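Local coordinates for protein glucoamylase (Thermoanaerobacterium thermosaccharolyticum, PDB 1LF6) that hydrolyses terminal alpha-1,4-linked glucose residues one after another from the non-reducing ends of starch-like chains, releasing beta-D-glucose, at residues I146-P157 and I230-T239. Residues are numbered along the deposited sequence; the frame is centred on the assembly and turned at random.
Sequences IHDYKLYLAYDP and IIEGAEIDLT
Leu-153 and Ala-234 pair in the middle of two antiparallel strands, where Leu-153 N donates to Ala-234 O (2.7 Å, 171° at the hydrogen). Beyond them Tyr-155 and Glu-232 exchange two backbone hydrogen bonds. Between these pairs lies Gly-233, whose CA makes a CA-H...O contact with Leu-153 O (3.1 Å). The tight part is the face of Leu-151, Leu-153 and Ile-236, branched apolar chains turned onto strand 243-251 of the second sheet. Leu-151 carries CG anti to its N (chi1 -178°), which brings CD2 against both Ile-236 CB and Leu-238 CD2. Beside Tyr-155, Glu-232 OE2 lies in the ring plane, 3.3 Å from CD2, while Tyr-155 OH hydrogen-bonds Thr-188 OG1. The other face is wetter near Glu-235: its extended chain runs alongside the Tyr-152 ring, carboxylate and ring planes 26° apart, and a water joins Glu-235 OE1 to Tyr-152 OH. A leucine in place of Tyr-152 would probably leave that water without its phenolic partner and the carboxylate without its flat neighbour. At the outer end, exposed His-147 and Thr-239 merely touch. Such pairing of neighbouring antiparallel strands, one face packed on a second sheet, is characteristic of the N-terminal beta-sandwich domain of bacterial glucoamylases.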
loop_
_atom_site.group_PDB
_atom_site.type_symbol
_atom_site.label_atom_id
_atom_site.label_comp_id
_atom_site.label_asym_id
_atom_site.label_seq_id
_atom_site.Cartn_x
_atom_site.Cartn_y
_atom_site.Cartn_z
ATOM N N ILE A 146 -27.864 14.849 24.664
ATOM C CA ILE A 146 -26.730 13.944 24.758
ATOM C C ILE A 146 -26.989 12.870 25.811
ATOM O O ILE A 146 -26.573 11.722 25.648
ATOM C CB ILE A 146 -25.426 14.711 25.109
ATOM C CG1 ILE A 146 -24.234 13.749 25.100
ATOM C CG2 ILE A 146 -25.560 15.389 26.466
ATOM C CD1 ILE A 146 -22.896 14.421 25.358
ATOM N N HIS A 147 -27.686 13.240 26.884
ATOM C CA HIS A 147 -27.987 12.292 27.952
ATOM C C HIS A 147 -28.924 11.191 27.477
ATOM O O HIS A 147 -29.200 10.244 28.210
ATOM C CB HIS A 147 -28.610 13.008 29.157
ATOM C CG HIS A 147 -27.698 13.996 29.811
ATOM N ND1 HIS A 147 -27.338 15.184 29.214
ATOM C CD2 HIS A 147 -27.052 13.962 31.001
ATOM C CE1 HIS A 147 -26.510 15.841 30.007
ATOM N NE2 HIS A 147 -26.320 15.120 31.098
ATOM N N ASP A 148 -29.410 11.316 26.248
ATOM C CA ASP A 148 -30.311 10.316 25.687
ATOM C C ASP A 148 -29.538 9.279 24.879
ATOM O O ASP A 148 -30.130 8.384 24.273
ATOM C CB ASP A 148 -31.353 10.982 24.788
ATOM C CG ASP A 148 -32.217 11.977 25.538
ATOM O OD1 ASP A 148 -32.825 11.590 26.561
ATOM O OD2 ASP A 148 -32.296 13.147 25.102
ATOM N N TYR A 149 -28.214 9.394 24.883
ATOM C CA TYR A 149 -27.374 8.477 24.127
ATOM C C TYR A 149 -26.290 7.802 24.959
ATOM O O TYR A 149 -25.889 8.294 26.015
ATOM C CB TYR A 149 -26.720 9.227 22.960
ATOM C CG TYR A 149 -27.707 9.789 21.962
ATOM C CD1 TYR A 149 -28.372 8.953 21.065
ATOM C CD2 TYR A 149 -27.992 11.153 21.925
ATOM C CE1 TYR A 149 -29.296 9.462 20.154
ATOM C CE2 TYR A 149 -28.917 11.673 21.019
ATOM C CZ TYR A 149 -29.563 10.823 20.137
ATOM O OH TYR A 149 -30.471 11.325 19.232
ATOM N N LYS A 150 -25.830 6.656 24.469
ATOM C CA LYS A 150 -24.765 5.903 25.119
ATOM C C LYS A 150 -23.689 5.702 24.059
ATOM O O LYS A 150 -23.998 5.405 22.906
ATOM C CB LYS A 150 -25.268 4.541 25.609
ATOM C CG LYS A 150 -26.125 4.573 26.869
ATOM C CD LYS A 150 -27.500 5.167 26.611
ATOM C CE LYS A 150 -28.377 5.059 27.854
ATOM N NZ LYS A 150 -29.678 5.765 27.692
ATOM N N LEU A 151 -22.430 5.868 24.444
ATOM C CA LEU A 151 -21.335 5.706 23.501
ATOM C C LEU A 151 -20.391 4.604 23.952
ATOM O O LEU A 151 -19.898 4.619 25.082
ATOM C CB LEU A 151 -20.564 7.021 23.362
ATOM C CG LEU A 151 -19.408 7.028 22.365
ATOM C CD1 LEU A 151 -19.937 6.875 20.948
ATOM C CD2 LEU A 151 -18.635 8.329 22.507
ATOM N N TYR A 152 -20.142 3.645 23.065
ATOM C CA TYR A 152 -19.254 2.537 23.386
ATOM C C TYR A 152 -18.119 2.419 22.376
ATOM O O TYR A 152 -18.296 2.683 21.187
ATOM C CB TYR A 152 -20.038 1.221 23.442
ATOM C CG TYR A 152 -21.283 1.282 24.304
ATOM C CD1 TYR A 152 -22.487 1.759 23.789
ATOM C CD2 TYR A 152 -21.251 0.880 25.641
ATOM C CE1 TYR A 152 -23.630 1.834 24.582
ATOM C CE2 TYR A 152 -22.388 0.953 26.444
ATOM C CZ TYR A 152 -23.574 1.433 25.907
ATOM O OH TYR A 152 -24.700 1.521 26.696
ATOM N N LEU A 153 -16.954 2.019 22.870
ATOM C CA LEU A 153 -15.767 1.851 22.044
ATOM C C LEU A 153 -15.457 0.362 21.937
ATOM O O LEU A 153 -15.374 -0.332 22.952
ATOM C CB LEU A 153 -14.580 2.583 22.679
ATOM C CG LEU A 153 -13.253 2.582 21.912
ATOM C CD1 LEU A 153 -13.436 3.313 20.593
ATOM C CD2 LEU A 153 -12.169 3.254 22.745
ATOM N N ALA A 154 -15.290 -0.126 20.711
ATOM C CA ALA A 154 -14.986 -1.537 20.479
ATOM C C ALA A 154 -13.617 -1.682 19.832
ATOM O O ALA A 154 -13.415 -1.295 18.682
ATOM C CB ALA A 154 -16.055 -2.168 19.595
ATOM N N TYR A 155 -12.677 -2.236 20.591
ATOM C CA TYR A 155 -11.313 -2.448 20.130
ATOM C C TYR A 155 -11.117 -3.918 19.773
ATOM O O TYR A 155 -11.323 -4.792 20.613
ATOM C CB TYR A 155 -10.333 -2.042 21.236
ATOM C CG TYR A 155 -8.909 -2.505 21.027
ATOM C CD1 TYR A 155 -8.220 -2.199 19.856
ATOM C CD2 TYR A 155 -8.245 -3.245 22.008
ATOM C CE1 TYR A 155 -6.904 -2.615 19.665
ATOM C CE2 TYR A 155 -6.930 -3.663 21.828
ATOM C CZ TYR A 155 -6.266 -3.344 20.653
ATOM O OH TYR A 155 -4.965 -3.748 20.474
ATOM N N ASP A 156 -10.717 -4.191 18.533
ATOM C CA ASP A 156 -10.503 -5.570 18.102
ATOM C C ASP A 156 -9.031 -5.871 17.839
ATOM O O ASP A 156 -8.504 -5.571 16.769
ATOM C CB ASP A 156 -11.308 -5.867 16.839
ATOM C CG ASP A 156 -11.225 -7.322 16.431
ATOM O OD1 ASP A 156 -11.847 -7.684 15.417
ATOM O OD2 ASP A 156 -10.541 -8.108 17.123
ATOM N N PRO A 157 -8.347 -6.477 18.816
ATOM C CA PRO A 157 -6.934 -6.785 18.611
ATOM C C PRO A 157 -6.692 -8.050 17.793
ATOM O O PRO A 157 -7.348 -9.075 17.999
ATOM C CB PRO A 157 -6.409 -6.912 20.034
ATOM C CG PRO A 157 -7.564 -7.530 20.746
ATOM C CD PRO A 157 -8.749 -6.751 20.209
ATOM N N ILE A 230 -11.317 -12.082 20.325
ATOM C CA ILE A 230 -11.954 -11.193 21.279
ATOM C C ILE A 230 -12.190 -9.767 20.804
ATOM O O ILE A 230 -11.672 -9.335 19.777
ATOM C CB ILE A 230 -11.127 -11.132 22.566
ATOM C CG1 ILE A 230 -9.766 -10.498 22.276
ATOM C CG2 ILE A 230 -10.930 -12.540 23.116
ATOM C CD1 ILE A 230 -8.893 -10.308 23.503
ATOM N N ILE A 231 -12.988 -9.046 21.583
ATOM C CA ILE A 231 -13.310 -7.652 21.320
ATOM C C ILE A 231 -13.296 -6.935 22.671
ATOM O O ILE A 231 -14.057 -7.276 23.582
ATOM C CB ILE A 231 -14.697 -7.521 20.673
ATOM C CG1 ILE A 231 -14.704 -8.267 19.337
ATOM C CG2 ILE A 231 -15.050 -6.045 20.486
ATOM C CD1 ILE A 231 -16.029 -8.254 18.639
ATOM N N GLU A 232 -12.405 -5.965 22.812
ATOM C CA GLU A 232 -12.308 -5.223 24.054
ATOM C C GLU A 232 -13.199 -3.993 23.967
ATOM O O GLU A 232 -12.865 -3.015 23.301
ATOM C CB GLU A 232 -10.842 -4.863 24.323
ATOM C CG GLU A 232 -9.981 -6.115 24.422
ATOM C CD GLU A 232 -8.603 -5.879 25.005
ATOM O OE1 GLU A 232 -8.034 -6.849 25.558
ATOM O OE2 GLU A 232 -8.081 -4.744 24.912
ATOM N N GLY A 233 -14.356 -4.077 24.619
ATOM C CA GLY A 233 -15.315 -2.989 24.604
ATOM C C GLY A 233 -15.323 -2.161 25.874
ATOM O O GLY A 233 -14.913 -2.624 26.939
ATOM N N ALA A 234 -15.786 -0.923 25.754
ATOM C CA ALA A 234 -15.849 -0.020 26.891
ATOM C C ALA A 234 -16.855 1.084 26.617
ATOM O O ALA A 234 -17.049 1.493 25.472
ATOM C CB ALA A 234 -14.473 0.582 27.165
ATOM N N GLU A 235 -17.506 1.550 27.674
ATOM C CA GLU A 235 -18.475 2.622 27.548
ATOM C C GLU A 235 -17.805 3.931 27.945
ATOM O O GLU A 235 -16.995 3.976 28.874
ATOM C CB GLU A 235 -19.695 2.356 28.436
ATOM C CG GLU A 235 -20.671 3.527 28.534
ATOM C CD GLU A 235 -22.005 3.123 29.138
ATOM O OE1 GLU A 235 -22.005 2.323 30.097
ATOM O OE2 GLU A 235 -23.051 3.611 28.656
ATOM N N ILE A 236 -18.129 4.990 27.215
ATOM C CA ILE A 236 -17.566 6.301 27.488
ATOM C C ILE A 236 -18.576 7.083 28.323
ATOM O O ILE A 236 -19.741 7.204 27.942
ATOM C CB ILE A 236 -17.291 7.065 26.172
ATOM C CG1 ILE A 236 -16.397 6.222 25.255
ATOM C CG2 ILE A 236 -16.637 8.406 26.474
ATOM C CD1 ILE A 236 -15.038 5.891 25.839
ATOM N N ASP A 237 -18.132 7.598 29.464
ATOM C CA ASP A 237 -19.012 8.366 30.342
ATOM C C ASP A 237 -19.230 9.745 29.720
ATOM O O ASP A 237 -18.446 10.668 29.953
ATOM C CB ASP A 237 -18.376 8.523 31.727
ATOM C CG ASP A 237 -19.360 9.038 32.768
ATOM O OD1 ASP A 237 -20.212 9.885 32.422
ATOM O OD2 ASP A 237 -19.273 8.602 33.935
ATOM N N LEU A 238 -20.289 9.878 28.930
ATOM C CA LEU A 238 -20.598 11.140 28.272
ATOM C C LEU A 238 -20.897 12.263 29.257
ATOM O O LEU A 238 -20.475 13.403 29.054
ATOM C CB LEU A 238 -21.785 10.969 27.320
ATOM C CG LEU A 238 -21.540 10.142 26.056
ATOM C CD1 LEU A 238 -22.837 10.014 25.267
ATOM C CD2 LEU A 238 -20.461 10.804 25.208
ATOM N N THR A 239 -21.622 11.946 30.325
ATOM C CA THR A 239 -21.963 12.953 31.318
ATOM C C THR A 239 -20.706 13.550 31.943
ATOM O O THR A 239 -20.757 14.620 32.544
ATOM C CB THR A 239 -22.855 12.369 32.433
ATOM O OG1 THR A 239 -22.090 11.475 33.250
ATOM C CG2 THR A 239 -24.032 11.616 31.823
HETATM O O HOH W 1 -21.776 6.152 27.128
HETATM O O HOH W 2 -24.166 0.761 29.230
#